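Local coordinates for protein putative protease (Parabacteroides distasonis ATCC 8503, PDB 3KD4) that is of unknown function but is probably an exported protease, at residues P91-L96 / S282-P287. Sequence-based numbering, arbitrary orientation.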
loop_
_atom_site.group_PDB
_atom_site.type_symbol
_atom_site.label_atom_id
_atom_site.label_comp_id
_atom_site.label_asym_id
_atom_site.label_seq_id
_atom_site.Cartn_x
_atom_site.Cartn_y
_atom_site.Cartn_z
ATOM N N PRO A 91 -2.203 -18.202 14.792
ATOM C CA PRO A 91 -2.447 -18.559 16.172
ATOM C C PRO A 91 -1.861 -17.639 17.174
ATOM O O PRO A 91 -2.493 -17.380 18.198
ATOM C CB PRO A 91 -1.787 -19.923 16.288
ATOM C CG PRO A 91 -2.023 -20.518 14.955
ATOM C CD PRO A 91 -1.810 -19.388 14.002
ATOM N N ALA A 92 -0.656 -17.153 16.904
ATOM C CA ALA A 92 0.004 -16.243 17.825
ATOM C C ALA A 92 -0.773 -14.939 18.030
ATOM O O ALA A 92 -0.558 -14.262 19.037
ATOM C CB ALA A 92 1.430 -15.924 17.329
ATOM N N TYR A 93 -1.652 -14.590 17.084
ATOM C CA TYR A 93 -2.427 -13.339 17.133
ATOM C C TYR A 93 -3.906 -13.537 17.325
ATOM O O TYR A 93 -4.714 -12.641 17.049
ATOM C CB TYR A 93 -2.213 -12.556 15.842
ATOM C CG TYR A 93 -0.777 -12.426 15.579
ATOM C CD1 TYR A 93 0.003 -11.550 16.321
ATOM C CD2 TYR A 93 -0.152 -13.263 14.655
ATOM C CE1 TYR A 93 1.325 -11.471 16.112
ATOM C CE2 TYR A 93 1.178 -13.178 14.442
ATOM C CZ TYR A 93 1.909 -12.289 15.166
ATOM O OH TYR A 93 3.241 -12.210 14.932
ATOM N N ASN A 94 -4.273 -14.712 17.811
ATOM C CA ASN A 94 -5.675 -15.051 17.910
ATOM C C ASN A 94 -6.371 -14.339 19.067
ATOM O O ASN A 94 -7.567 -14.473 19.201
ATOM C CB ASN A 94 -5.872 -16.585 17.989
ATOM C CG ASN A 94 -5.418 -17.178 19.302
ATOM O OD1 ASN A 94 -4.984 -16.483 20.232
ATOM N ND2 ASN A 94 -5.528 -18.498 19.392
ATOM N N GLN A 95 -5.640 -13.582 19.890
ATOM C CA GLN A 95 -6.290 -12.747 20.907
ATOM C C GLN A 95 -6.832 -11.406 20.333
ATOM O O GLN A 95 -7.665 -10.760 20.965
ATOM C CB GLN A 95 -5.369 -12.513 22.116
ATOM C CG GLN A 95 -4.438 -11.287 22.078
ATOM C CD GLN A 95 -3.371 -11.295 20.979
ATOM O OE1 GLN A 95 -3.169 -12.297 20.280
ATOM N NE2 GLN A 95 -2.683 -10.146 20.814
ATOM N N LEU A 96 -6.385 -11.007 19.135
ATOM C CA LEU A 96 -6.761 -9.707 18.587
ATOM C C LEU A 96 -8.257 -9.618 18.380
ATOM O O LEU A 96 -8.888 -10.629 18.111
ATOM C CB LEU A 96 -6.017 -9.425 17.304
ATOM C CG LEU A 96 -4.498 -9.240 17.469
ATOM C CD1 LEU A 96 -3.895 -9.005 16.075
ATOM C CD2 LEU A 96 -4.162 -8.128 18.464
ATOM N N SER A 282 7.533 -21.415 13.181
ATOM C CA SER A 282 6.076 -21.372 13.020
ATOM C C SER A 282 5.600 -21.332 11.584
ATOM O O SER A 282 4.437 -21.633 11.324
ATOM C CB SER A 282 5.456 -20.179 13.772
ATOM O OG SER A 282 5.698 -18.952 13.109
ATOM N N ALA A 283 6.450 -20.930 10.645
ATOM C CA ALA A 283 6.027 -20.877 9.243
ATOM C C ALA A 283 4.991 -19.791 8.866
ATOM O O ALA A 283 4.357 -19.858 7.797
ATOM C CB ALA A 283 5.499 -22.249 8.812
ATOM N N TYR A 284 4.785 -18.811 9.732
ATOM C CA TYR A 284 4.125 -17.577 9.315
ATOM C C TYR A 284 4.848 -16.451 10.039
ATOM O O TYR A 284 5.461 -16.669 11.065
ATOM C CB TYR A 284 2.614 -17.579 9.612
ATOM C CG TYR A 284 2.279 -17.699 11.075
ATOM C CD1 TYR A 284 2.153 -16.583 11.878
ATOM C CD2 TYR A 284 2.073 -18.948 11.652
ATOM C CE1 TYR A 284 1.868 -16.707 13.230
ATOM C CE2 TYR A 284 1.768 -19.082 12.975
ATOM C CZ TYR A 284 1.669 -17.971 13.770
ATOM O OH TYR A 284 1.374 -18.147 15.105
ATOM N N GLY A 285 4.802 -15.255 9.481
ATOM C CA GLY A 285 5.368 -14.092 10.121
ATOM C C GLY A 285 4.749 -12.811 9.584
ATOM O O GLY A 285 4.271 -12.751 8.450
ATOM N N THR A 286 4.775 -11.780 10.410
ATOM C CA THR A 286 4.401 -10.435 9.981
ATOM C C THR A 286 5.500 -9.941 9.069
ATOM O O THR A 286 6.583 -10.496 9.085
ATOM C CB THR A 286 4.256 -9.520 11.174
ATOM O OG1 THR A 286 5.548 -9.294 11.758
ATOM C CG2 THR A 286 3.293 -10.144 12.208
ATOM N N PRO A 287 5.228 -8.901 8.251
ATOM C CA PRO A 287 6.285 -8.320 7.431
ATOM C C PRO A 287 7.539 -7.966 8.226
ATOM O O PRO A 287 8.647 -8.207 7.765
ATOM C CB PRO A 287 5.630 -7.061 6.852
ATOM C CG PRO A 287 4.157 -7.467 6.739
ATOM C CD PRO A 287 3.920 -8.265 8.007
#
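Tyr284 and Tyr93 are brought together by their first torsions: in Tyr284 CG stands between the backbone N and the carbonyl carbon (chi1 62°), which sets the base of its ring on the side of 91-93, whereas in Tyr93 CG lies anti to the carbonyl carbon (chi1 -51°), beside its own backbone N, and the two rings meet. The phenol side chains slide past each other in opposite directions, and CE2 of Tyr93 meets CE1 of Tyr284 at 3.8 Å, near the plane of the Tyr284 ring and at its edge. Tyrosine suits position 284 because it is long enough to bring a hydroxyl to the other backbone. There Ala92 N donates to Tyr284 OH at 2.9 Å, with an N-H...O angle of 150°. Pro91 and Ala92 form a short 3-10 segment; the small methyl of Ala92 lets the hydroxyl come close to the backbone N, its CB lying 3.1 Å from Tyr284 OH, a tight approach. Beside it packs the Pro91 ring, with CD 3.7 Å from Tyr284 CE2. An alanine in place of Tyr284 would probably leave the amide of Ala92 without this acceptor and open a gap beside Pro91 and the Tyr93 ring. Farther along, Tyr93 crosses Thr286 at about a right angle, its OH 3.4 Å from the methyl CG2. The branched threonine serves two purposes here: CG2 packs against the phenol, while the side chain N-caps helix 287-300. The same tyrosine hydroxyl makes weak hydrogen bonds to Glu289, in that helix, and to Arg274, which binds Tyr284 O as well. The contact thus joins the loop between strands 79-82 and 97-102 to the short strand 284-285, which pairs in parallel with strand 260-261 and links helix 276-282 to helix 287-300.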